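Local coordinates for 5' nucleotidase family protein (PDB 4Q7F) that belongs to the 5' nucleotidase family, pairing a calcineurin-like phosphoesterase domain that carries two metal ions with a C-terminal 5'-nucleotidase domain, at residues V147-V152 / K196-I201. Residues are numbered along the deposited sequence; the frame is centred on the assembly and turned at random.
Sequences VKYFQV and KRHADI
Tyr149 lies over His198 in an offset face-to-face stack. The ring centroids are 4.0 Å apart and the planes are tilted by 28°, so the rings are not quite parallel. The tyrosine can be followed outward from its backbone. Tyr149 CB meets the imidazole first, with His198 CE1 at 3.9 Å. Next, Tyr149 CG sits 3.6 Å from His198 ND1. The closest approach comes at the ring's near side, where Tyr149 CD1 is 3.4 Å from His198 ND1. CD2, on the other side of the ring, stands about equally far from ND1 and CE1. Further out the stem joins in: Tyr149 CE1 is 3.7 Å from His198 CB and equally near ND1. CE2 approaches His198 CG at the limit of contact, and CZ packs on CB and CG. At the tip, Tyr149 OH reaches His198 CB at 4.0 Å. The side chains cross at a slant, pointing roughly against each other, so the imidazole lies over Tyr149 CB and the phenol over His198 CB. His198 has its CG anti to the backbone N (chi1 -159°), which swings the imidazole toward the strand. In a lesser apolar contact, Ala199 CB touches the tyrosine at the edge, 4.2 Å from Tyr149 CE1, and Ala199 is where the chain leaves helical geometry.

The contact is partly buried packing, away from the metal sites. Strand 147-152 forms one border of the six-stranded mixed sheet and pairs antiparallel with strand 155-163. Helix 184-198 packs beside it, Met195 also touching Tyr149, and the chain then enters strand 201-207, which runs parallel to 155-163.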
ATOM      1  N   VAL A 147      -1.734  22.706  -7.654  1.00 28.18           N
ATOM      2  CA  VAL A 147      -1.143  22.952  -8.949  1.00 29.75           C
ATOM      3  C   VAL A 147       0.100  23.857  -8.811  1.00 30.34           C
ATOM      4  O   VAL A 147       0.138  24.729  -7.948  1.00 29.49           O
ATOM      5  CB  VAL A 147      -2.174  23.596  -9.900  1.00 32.12           C
ATOM      6  CG1 VAL A 147      -1.537  23.963 -11.236  1.00 33.80           C
ATOM      7  CG2 VAL A 147      -3.354  22.658 -10.118  1.00 32.13           C
ATOM      8  N   LYS A 148       1.113  23.576  -9.634  1.00 30.08           N
ATOM      9  CA  LYS A 148       2.379  24.327  -9.677  1.00 31.87           C
ATOM     10  C   LYS A 148       2.722  24.653 -11.129  1.00 31.61           C
ATOM     11  O   LYS A 148       2.576  23.812 -12.022  1.00 30.88           O
ATOM     12  CB  LYS A 148       3.503  23.469  -9.067  1.00 32.58           C
ATOM     13  CG  LYS A 148       4.919  24.027  -9.170  1.00 35.16           C
ATOM     14  CD  LYS A 148       5.921  23.027  -8.592  1.00 34.77           C
ATOM     15  CE  LYS A 148       7.365  23.412  -8.879  1.00 36.53           C
ATOM     16  NZ  LYS A 148       7.735  24.753  -8.348  1.00 36.99           N
ATOM     17  N   TYR A 149       3.195  25.866 -11.372  1.00 32.50           N
ATOM     18  CA  TYR A 149       3.585  26.263 -12.711  1.00 33.28           C
ATOM     19  C   TYR A 149       5.039  26.728 -12.696  1.00 34.00           C
ATOM     20  O   TYR A 149       5.485  27.319 -11.717  1.00 31.01           O
ATOM     21  CB  TYR A 149       2.697  27.416 -13.208  1.00 36.11           C
ATOM     22  CG  TYR A 149       1.238  27.064 -13.414  1.00 36.72           C
ATOM     23  CD1 TYR A 149       0.826  26.378 -14.549  1.00 37.70           C
ATOM     24  CD2 TYR A 149       0.267  27.467 -12.506  1.00 37.72           C
ATOM     25  CE1 TYR A 149      -0.516  26.061 -14.754  1.00 40.06           C
ATOM     26  CE2 TYR A 149      -1.081  27.173 -12.710  1.00 39.42           C
ATOM     27  CZ  TYR A 149      -1.465  26.465 -13.831  1.00 39.53           C
ATOM     28  OH  TYR A 149      -2.790  26.171 -14.041  1.00 41.51           O
ATOM     29  N   PHE A 150       5.784  26.425 -13.764  1.00 34.41           N
ATOM     30  CA  PHE A 150       7.160  26.925 -13.901  1.00 34.95           C
ATOM     31  C   PHE A 150       7.528  27.041 -15.374  1.00 34.60           C
ATOM     32  O   PHE A 150       6.873  26.444 -16.232  1.00 34.01           O
ATOM     33  CB  PHE A 150       8.172  26.069 -13.124  1.00 33.71           C
ATOM     34  CG  PHE A 150       8.250  24.646 -13.576  1.00 32.90           C
ATOM     35  CD1 PHE A 150       7.440  23.673 -13.000  1.00 32.71           C
ATOM     36  CD2 PHE A 150       9.152  24.265 -14.558  1.00 32.99           C
ATOM     37  CE1 PHE A 150       7.517  22.356 -13.411  1.00 31.24           C
ATOM     38  CE2 PHE A 150       9.229  22.945 -14.976  1.00 32.02           C
ATOM     39  CZ  PHE A 150       8.413  21.991 -14.396  1.00 31.85           C
ATOM     40  N   GLN A 151       8.556  27.831 -15.669  1.00 35.60           N
ATOM     41  CA  GLN A 151       8.987  28.014 -17.054  1.00 35.86           C
ATOM     42  C   GLN A 151      10.159  27.144 -17.481  1.00 34.45           C
ATOM     43  O   GLN A 151      11.062  26.836 -16.700  1.00 33.39           O
ATOM     44  CB  GLN A 151       9.317  29.485 -17.360  1.00 38.33           C
ATOM     45  CG  GLN A 151       8.086  30.363 -17.455  1.00 40.14           C
ATOM     46  CD  GLN A 151       7.322  30.383 -16.155  1.00 40.32           C
ATOM     47  OE1 GLN A 151       7.898  30.633 -15.096  1.00 40.31           O
ATOM     48  NE2 GLN A 151       6.020  30.116 -16.222  1.00 40.95           N
ATOM     49  N   VAL A 152      10.102  26.750 -18.744  1.00 34.56           N
ATOM     50  CA  VAL A 152      11.170  26.025 -19.415  1.00 35.45           C
ATOM     51  C   VAL A 152      11.343  26.831 -20.695  1.00 37.67           C
ATOM     52  O   VAL A 152      10.522  26.740 -21.628  1.00 36.96           O
ATOM     53  CB  VAL A 152      10.801  24.579 -19.769  1.00 35.35           C
ATOM     54  CG1 VAL A 152      11.954  23.925 -20.543  1.00 35.84           C
ATOM     55  CG2 VAL A 152      10.457  23.800 -18.514  1.00 33.29           C
ATOM     56  N   LYS A 196      -4.524  24.618 -19.426  1.00 43.49           N
ATOM     57  CA  LYS A 196      -4.167  24.879 -20.816  1.00 46.06           C
ATOM     58  C   LYS A 196      -4.087  26.382 -21.133  1.00 47.37           C
ATOM     59  O   LYS A 196      -3.389  26.763 -22.054  1.00 49.60           O
ATOM     60  CB  LYS A 196      -5.140  24.198 -21.762  1.00 48.39           C
ATOM     61  CG  LYS A 196      -5.119  22.683 -21.700  1.00 48.47           C
ATOM     62  CD  LYS A 196      -6.190  22.089 -22.601  1.00 50.26           C
ATOM     63  CE  LYS A 196      -5.933  22.403 -24.073  1.00 52.00           C
ATOM     64  NZ  LYS A 196      -7.012  21.902 -24.963  1.00 53.63           N
ATOM     65  N   ARG A 197      -4.811  27.225 -20.398  1.00 48.88           N
ATOM     66  CA  ARG A 197      -4.726  28.681 -20.609  1.00 50.63           C
ATOM     67  C   ARG A 197      -3.417  29.213 -20.044  1.00 51.22           C
ATOM     68  O   ARG A 197      -2.885  30.200 -20.525  1.00 52.31           O
ATOM     69  CB  ARG A 197      -5.874  29.451 -19.932  1.00 50.07           C
ATOM     70  CG  ARG A 197      -7.213  29.417 -20.649  1.00 51.21           C
ATOM     71  CD  ARG A 197      -8.228  30.373 -20.021  1.00 51.48           C
ATOM     72  NE  ARG A 197      -8.738  29.959 -18.703  1.00 50.18           N
ATOM     73  CZ  ARG A 197      -9.785  29.151 -18.512  1.00 49.57           C
ATOM     74  NH1 ARG A 197     -10.179  28.839 -17.277  1.00 48.48           N
ATOM     75  NH2 ARG A 197     -10.443  28.637 -19.548  1.00 50.21           N
ATOM     76  N   HIS A 198      -2.909  28.566 -19.005  1.00 51.15           N
ATOM     77  CA  HIS A 198      -1.699  29.033 -18.359  1.00 52.76           C
ATOM     78  C   HIS A 198      -0.435  28.326 -18.880  1.00 49.24           C
ATOM     79  O   HIS A 198       0.624  28.944 -18.938  1.00 48.94           O
ATOM     80  CB  HIS A 198      -1.837  28.847 -16.835  1.00 56.19           C
ATOM     81  CG  HIS A 198      -0.914  29.708 -16.025  1.00 64.32           C
ATOM     82  ND1 HIS A 198       0.443  29.473 -15.924  1.00 67.48           N
ATOM     83  CD2 HIS A 198      -1.161  30.799 -15.259  1.00 69.98           C
ATOM     84  CE1 HIS A 198       0.993  30.390 -15.147  1.00 67.88           C
ATOM     85  NE2 HIS A 198       0.042  31.208 -14.731  1.00 71.32           N
ATOM     86  N   ALA A 199      -0.554  27.064 -19.306  1.00 45.84           N
ATOM     87  CA  ALA A 199       0.628  26.274 -19.700  1.00 44.48           C
ATOM     88  C   ALA A 199       0.607  25.588 -21.065  1.00 44.25           C
ATOM     89  O   ALA A 199      -0.441  25.295 -21.623  1.00 47.90           O
ATOM     90  CB  ALA A 199       0.901  25.223 -18.626  1.00 42.10           C
ATOM     91  N   ASP A 200       1.809  25.321 -21.567  1.00 42.47           N
ATOM     92  CA  ASP A 200       2.023  24.644 -22.842  1.00 43.08           C
ATOM     93  C   ASP A 200       2.217  23.155 -22.622  1.00 42.05           C
ATOM     94  O   ASP A 200       1.881  22.347 -23.490  1.00 42.68           O
ATOM     95  CB  ASP A 200       3.267  25.201 -23.510  1.00 42.82           C
ATOM     96  CG  ASP A 200       3.191  26.694 -23.715  1.00 43.28           C
ATOM     97  OD1 ASP A 200       2.387  27.143 -24.558  1.00 44.68           O
ATOM     98  OD2 ASP A 200       3.957  27.409 -23.045  1.00 41.41           O
ATOM     99  N   ILE A 201       2.779  22.803 -21.466  1.00 41.04           N
ATOM    100  CA  ILE A 201       3.016  21.409 -21.099  1.00 39.73           C
ATOM    101  C   ILE A 201       2.302  21.084 -19.797  1.00 37.53           C
ATOM    102  O   ILE A 201       2.404  21.831 -18.814  1.00 36.06           O
ATOM    103  CB  ILE A 201       4.522  21.118 -20.932  1.00 40.05           C
ATOM    104  CG1 ILE A 201       5.265  21.402 -22.240  1.00 40.93           C
ATOM    105  CG2 ILE A 201       4.746  19.671 -20.483  1.00 38.83           C
ATOM    106  CD1 ILE A 201       4.868  20.498 -23.392  1.00 42.75           C
TER